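Local coordinates for linoleate 11-lipoxygenase (Gaeumannomyces graminis, PDB 5FX8), which oxygenates linoleic and alpha-linolenic acids to 11S- and 13R-hydroperoxy fatty acids at a catalytic manganese ion, at residues Thr110-Asp121 with Leu136-Ser145. Numbering follows the deposited sequence.
Sequences TAYREANETFAD and LLYNGHWKES. With NAG (2-acetamido-2-deoxy-beta-D-glucopyranose), chain K; NAG (2-acetamido-2-deoxy-beta-D-glucopyranose), chain N.
Glu114 reaches from the helix across to the backbone of Glu144 and Ser145 and grips it with both carboxylate oxygens. Glu114 OE1 takes two bonds from Ser145, the backbone N at 2.7 Å on the syn side and OG at 2.7 Å on the anti side, both tilted out of the carboxylate plane towards the same face. Glu114 OE2 offers its syn lone pair to Glu144 N at 3.0 Å, so the group is held against rotation. With CG set beside its own backbone N (chi1 -52°) and the chain extended beyond, Glu114 spans the gap to these amides. The Glu144 carboxylate lies close by, its OE1 3.1 Å from Glu114 OE2 with the planes steeply inclined; a long salt bridge from Arg113 NH1 to Glu144 OE1 may offset part of that like charge. Helix 86-124 is thus joined to the loop that follows it in the lipoxygenase fold, where a type II beta turn from Tyr138 to His141 brings the chain back alongside. Just after the turn, Trp142 lays its indole against the helix: CH2 meets Ala115 CB at 3.6 Å, and NE1 donates in the ring plane to Leu137 O. Thr118 OG1, 3.7 Å from Trp142 CZ2, donates to Glu114 O. His141 takes Thr118 CA over its ring face in a CH-pi contact, 3.9 Å to the centroid, while Asp121 OD2 comes to the ring edge, 3.5 Å from His141 NE2. A water accepts from Trp142 N and donates to Glu114 O. Asn116, turned away from the loop, carries its N-linked sugar near the second subunit, whose Thr108 hydrogen-bonds to Asn116 OD1.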
loop_
_atom_site.group_PDB
_atom_site.type_symbol
_atom_site.label_atom_id
_atom_site.label_comp_id
_atom_site.label_asym_id
_atom_site.label_seq_id
_atom_site.Cartn_x
_atom_site.Cartn_y
_atom_site.Cartn_z
ATOM N N THR A 110 -7.260 -11.237 -6.470
ATOM C CA THR A 110 -6.024 -11.861 -6.909
ATOM C C THR A 110 -5.319 -12.531 -5.754
ATOM O O THR A 110 -4.862 -13.668 -5.870
ATOM C CB THR A 110 -5.125 -10.820 -7.554
ATOM O OG1 THR A 110 -5.820 -10.237 -8.646
ATOM C CG2 THR A 110 -3.842 -11.452 -8.026
ATOM N N ALA A 111 -5.246 -11.836 -4.624
ATOM C CA ALA A 111 -4.550 -12.366 -3.463
ATOM C C ALA A 111 -5.211 -13.641 -2.948
ATOM O O ALA A 111 -4.524 -14.595 -2.577
ATOM C CB ALA A 111 -4.496 -11.305 -2.375
ATOM N N TYR A 112 -6.543 -13.679 -2.923
ATOM C CA TYR A 112 -7.218 -14.898 -2.502
ATOM C C TYR A 112 -6.941 -16.043 -3.467
ATOM O O TYR A 112 -6.647 -17.168 -3.042
ATOM C CB TYR A 112 -8.704 -14.626 -2.382
ATOM C CG TYR A 112 -9.053 -13.965 -1.093
ATOM C CD1 TYR A 112 -8.434 -14.347 0.070
ATOM C CD2 TYR A 112 -10.007 -12.964 -1.035
ATOM C CE1 TYR A 112 -8.742 -13.755 1.252
ATOM C CE2 TYR A 112 -10.322 -12.367 0.145
ATOM C CZ TYR A 112 -9.677 -12.766 1.294
ATOM O OH TYR A 112 -9.969 -12.209 2.522
ATOM N N ARG A 113 -7.016 -15.774 -4.767
ATOM C CA ARG A 113 -6.696 -16.804 -5.748
ATOM C C ARG A 113 -5.263 -17.339 -5.566
ATOM O O ARG A 113 -5.047 -18.554 -5.469
ATOM C CB ARG A 113 -6.933 -16.234 -7.137
ATOM C CG ARG A 113 -6.716 -17.168 -8.260
ATOM C CD ARG A 113 -6.534 -16.365 -9.514
ATOM N NE ARG A 113 -7.495 -15.276 -9.548
ATOM C CZ ARG A 113 -7.328 -14.165 -10.257
ATOM N NH1 ARG A 113 -6.228 -14.023 -10.984
ATOM N NH2 ARG A 113 -8.257 -13.204 -10.238
ATOM N N GLU A 114 -4.274 -16.451 -5.446
ATOM C CA GLU A 114 -2.898 -16.910 -5.285
ATOM C C GLU A 114 -2.631 -17.506 -3.908
ATOM O O GLU A 114 -1.686 -18.283 -3.753
ATOM C CB GLU A 114 -1.921 -15.753 -5.573
ATOM C CG GLU A 114 -2.210 -15.090 -6.903
ATOM C CD GLU A 114 -1.077 -14.252 -7.467
ATOM O OE1 GLU A 114 -0.657 -13.286 -6.818
ATOM O OE2 GLU A 114 -0.604 -14.542 -8.582
ATOM N N ALA A 115 -3.417 -17.154 -2.900
ATOM C CA ALA A 115 -3.317 -17.837 -1.616
ATOM C C ALA A 115 -3.865 -19.246 -1.712
ATOM O O ALA A 115 -3.324 -20.180 -1.112
ATOM C CB ALA A 115 -4.074 -17.066 -0.542
ATOM N N ASN A 116 -4.948 -19.412 -2.452
ATOM C CA ASN A 116 -5.512 -20.734 -2.598
ATOM C C ASN A 116 -4.554 -21.628 -3.357
ATOM O O ASN A 116 -4.368 -22.796 -3.001
ATOM C CB ASN A 116 -6.871 -20.633 -3.287
ATOM C CG ASN A 116 -8.008 -20.471 -2.312
ATOM O OD1 ASN A 116 -8.792 -21.377 -2.143
ATOM N ND2 ASN A 116 -8.102 -19.324 -1.664
ATOM N N GLU A 117 -3.897 -21.082 -4.381
ATOM C CA GLU A 117 -2.917 -21.871 -5.114
ATOM C C GLU A 117 -1.730 -22.217 -4.228
ATOM O O GLU A 117 -1.281 -23.371 -4.187
ATOM C CB GLU A 117 -2.460 -21.131 -6.363
ATOM C CG GLU A 117 -3.544 -20.929 -7.442
ATOM C CD GLU A 117 -3.176 -19.823 -8.462
ATOM O OE1 GLU A 117 -2.050 -19.290 -8.377
ATOM O OE2 GLU A 117 -4.008 -19.459 -9.329
ATOM N N THR A 118 -1.220 -21.228 -3.501
ATOM C CA THR A 118 -0.093 -21.465 -2.613
ATOM C C THR A 118 -0.396 -22.591 -1.637
ATOM O O THR A 118 0.438 -23.476 -1.411
ATOM C CB THR A 118 0.238 -20.179 -1.859
ATOM O OG1 THR A 118 0.491 -19.125 -2.795
ATOM C CG2 THR A 118 1.436 -20.378 -0.975
ATOM N N PHE A 119 -1.586 -22.561 -1.034
ATOM C CA PHE A 119 -1.922 -23.576 -0.041
ATOM C C PHE A 119 -2.049 -24.948 -0.683
ATOM O O PHE A 119 -1.653 -25.957 -0.089
ATOM C CB PHE A 119 -3.214 -23.200 0.679
ATOM C CG PHE A 119 -3.548 -24.085 1.856
ATOM C CD1 PHE A 119 -2.684 -24.197 2.934
ATOM C CD2 PHE A 119 -4.755 -24.774 1.899
ATOM C CE1 PHE A 119 -3.012 -24.985 4.016
ATOM C CE2 PHE A 119 -5.076 -25.550 2.977
ATOM C CZ PHE A 119 -4.202 -25.655 4.036
ATOM N N ALA A 120 -2.609 -25.010 -1.889
ATOM C CA ALA A 120 -2.672 -26.296 -2.559
ATOM C C ALA A 120 -1.275 -26.856 -2.779
ATOM O O ALA A 120 -1.031 -28.039 -2.537
ATOM C CB ALA A 120 -3.435 -26.163 -3.871
ATOM N N ASP A 121 -0.331 -26.006 -3.173
ATOM C CA ASP A 121 1.040 -26.456 -3.381
ATOM C C ASP A 121 1.686 -26.945 -2.085
ATOM O O ASP A 121 2.250 -28.046 -2.031
ATOM C CB ASP A 121 1.842 -25.321 -3.997
ATOM C CG ASP A 121 3.254 -25.717 -4.309
ATOM O OD1 ASP A 121 3.463 -26.395 -5.333
ATOM O OD2 ASP A 121 4.160 -25.342 -3.537
ATOM N N LEU A 136 8.532 -22.601 0.567
ATOM C CA LEU A 136 7.437 -23.012 -0.300
ATOM C C LEU A 136 6.307 -22.006 -0.279
ATOM O O LEU A 136 5.548 -21.912 -1.238
ATOM C CB LEU A 136 6.907 -24.376 0.131
ATOM C CG LEU A 136 7.919 -25.502 0.216
ATOM C CD1 LEU A 136 7.339 -26.592 1.055
ATOM C CD2 LEU A 136 8.215 -25.997 -1.163
ATOM N N LEU A 137 6.188 -21.254 0.796
ATOM C CA LEU A 137 5.213 -20.191 0.866
ATOM C C LEU A 137 5.416 -19.125 -0.209
ATOM O O LEU A 137 4.453 -18.462 -0.599
ATOM C CB LEU A 137 5.319 -19.609 2.253
ATOM C CG LEU A 137 4.213 -18.836 2.901
ATOM C CD1 LEU A 137 2.967 -19.628 2.866
ATOM C CD2 LEU A 137 4.692 -18.624 4.310
ATOM N N TYR A 138 6.631 -18.967 -0.728
ATOM C CA TYR A 138 6.980 -17.825 -1.565
ATOM C C TYR A 138 7.486 -18.199 -2.948
ATOM O O TYR A 138 7.222 -17.483 -3.910
ATOM C CB TYR A 138 8.044 -16.981 -0.853
ATOM C CG TYR A 138 7.595 -16.348 0.439
ATOM C CD1 TYR A 138 6.676 -15.323 0.435
ATOM C CD2 TYR A 138 8.096 -16.767 1.645
ATOM C CE1 TYR A 138 6.268 -14.745 1.578
ATOM C CE2 TYR A 138 7.692 -16.192 2.802
ATOM C CZ TYR A 138 6.778 -15.177 2.760
ATOM O OH TYR A 138 6.354 -14.575 3.901
ATOM N N ASN A 139 8.227 -19.283 -3.085
ATOM C CA ASN A 139 8.865 -19.577 -4.358
ATOM C C ASN A 139 7.825 -19.856 -5.417
ATOM O O ASN A 139 7.088 -20.836 -5.324
ATOM C CB ASN A 139 9.798 -20.764 -4.213
ATOM C CG ASN A 139 10.969 -20.445 -3.336
ATOM O OD1 ASN A 139 11.265 -19.274 -3.093
ATOM N ND2 ASN A 139 11.642 -21.473 -2.843
ATOM N N GLY A 140 7.773 -19.006 -6.432
ATOM C CA GLY A 140 6.898 -19.235 -7.555
ATOM C C GLY A 140 5.489 -18.746 -7.365
ATOM O O GLY A 140 4.665 -18.921 -8.263
ATOM N N HIS A 141 5.181 -18.137 -6.234
ATOM C CA HIS A 141 3.825 -17.747 -5.928
ATOM C C HIS A 141 3.738 -16.241 -5.808
ATOM O O HIS A 141 4.747 -15.531 -5.794
ATOM C CB HIS A 141 3.335 -18.408 -4.640
ATOM C CG HIS A 141 3.234 -19.897 -4.726
ATOM N ND1 HIS A 141 2.261 -20.534 -5.460
ATOM C CD2 HIS A 141 3.986 -20.874 -4.172
ATOM C CE1 HIS A 141 2.419 -21.839 -5.357
ATOM N NE2 HIS A 141 3.458 -22.071 -4.578
ATOM N N TRP A 142 2.494 -15.774 -5.735
ATOM C CA TRP A 142 2.196 -14.367 -5.533
ATOM C C TRP A 142 2.739 -13.503 -6.659
ATOM O O TRP A 142 3.052 -12.338 -6.452
ATOM C CB TRP A 142 2.737 -13.880 -4.199
ATOM C CG TRP A 142 2.484 -14.798 -3.086
ATOM C CD1 TRP A 142 3.362 -15.660 -2.526
ATOM C CD2 TRP A 142 1.270 -14.928 -2.356
ATOM N NE1 TRP A 142 2.771 -16.339 -1.487
ATOM C CE2 TRP A 142 1.482 -15.904 -1.364
ATOM C CE3 TRP A 142 0.020 -14.320 -2.446
ATOM C CZ2 TRP A 142 0.494 -16.288 -0.483
ATOM C CZ3 TRP A 142 -0.956 -14.701 -1.567
ATOM C CH2 TRP A 142 -0.715 -15.675 -0.597
ATOM N N LYS A 143 2.843 -14.076 -7.855
ATOM C CA LYS A 143 3.374 -13.356 -9.001
ATOM C C LYS A 143 2.495 -12.193 -9.425
ATOM O O LYS A 143 3.003 -11.237 -10.017
ATOM C CB LYS A 143 3.545 -14.296 -10.174
ATOM C CG LYS A 143 4.758 -15.150 -10.069
ATOM C CD LYS A 143 4.656 -16.305 -11.047
ATOM C CE LYS A 143 6.021 -16.803 -11.498
ATOM N NZ LYS A 143 5.841 -17.951 -12.435
ATOM N N GLU A 144 1.186 -12.262 -9.196
ATOM C CA GLU A 144 0.337 -11.142 -9.576
ATOM C C GLU A 144 0.077 -10.191 -8.411
ATOM O O GLU A 144 0.012 -8.976 -8.610
ATOM C CB GLU A 144 -0.981 -11.653 -10.153
ATOM C CG GLU A 144 -0.876 -12.390 -11.491
ATOM C CD GLU A 144 -2.135 -13.211 -11.820
ATOM O OE1 GLU A 144 -2.407 -14.229 -11.141
ATOM O OE2 GLU A 144 -2.863 -12.842 -12.759
ATOM N N SER A 145 -0.051 -10.722 -7.201
ATOM C CA SER A 145 -0.260 -9.914 -6.010
ATOM C C SER A 145 0.972 -9.116 -5.654
ATOM O O SER A 145 0.870 -7.975 -5.199
ATOM C CB SER A 145 -0.615 -10.814 -4.835
ATOM O OG SER A 145 -1.817 -11.486 -5.099
HETATM C C1 NAG K . -9.165 -19.103 -0.727
HETATM C C2 NAG K . -8.566 -18.772 0.614
HETATM C C3 NAG K . -9.667 -18.514 1.629
HETATM C C4 NAG K . -10.584 -17.422 1.115
HETATM C C5 NAG K . -11.118 -17.839 -0.236
HETATM C C6 NAG K . -11.967 -16.789 -0.884
HETATM C C7 NAG K . -6.523 -19.684 1.614
HETATM C C8 NAG K . -5.773 -20.925 1.956
HETATM N N2 NAG K . -7.712 -19.860 1.043
HETATM O O3 NAG K . -9.103 -18.065 2.848
HETATM O O4 NAG K . -11.648 -17.204 2.029
HETATM O O5 NAG K . -10.023 -18.075 -1.126
HETATM O O6 NAG K . -12.338 -17.238 -2.177
HETATM O O7 NAG K . -6.085 -18.580 1.863
HETATM C C1 NAG N . -5.872 -16.901 -13.787
HETATM C C2 NAG N . -4.609 -16.520 -14.590
HETATM C C3 NAG N . -4.429 -15.001 -14.635
HETATM C C4 NAG N . -5.703 -14.325 -15.124
HETATM C C5 NAG N . -6.851 -14.726 -14.208
HETATM C C6 NAG N . -8.193 -14.177 -14.621
HETATM C C7 NAG N . -2.779 -18.186 -14.623
HETATM C C8 NAG N . -1.566 -18.696 -13.904
HETATM N N2 NAG N . -3.418 -17.159 -14.043
HETATM O O3 NAG N . -3.357 -14.704 -15.519
HETATM O O4 NAG N . -5.553 -12.910 -15.155
HETATM O O5 NAG N . -6.991 -16.149 -14.251
HETATM O O6 NAG N . -9.218 -15.057 -14.173
HETATM O O7 NAG N . -3.163 -18.685 -15.673
HETATM O O HOH W 1 0.340 -17.898 -6.230
#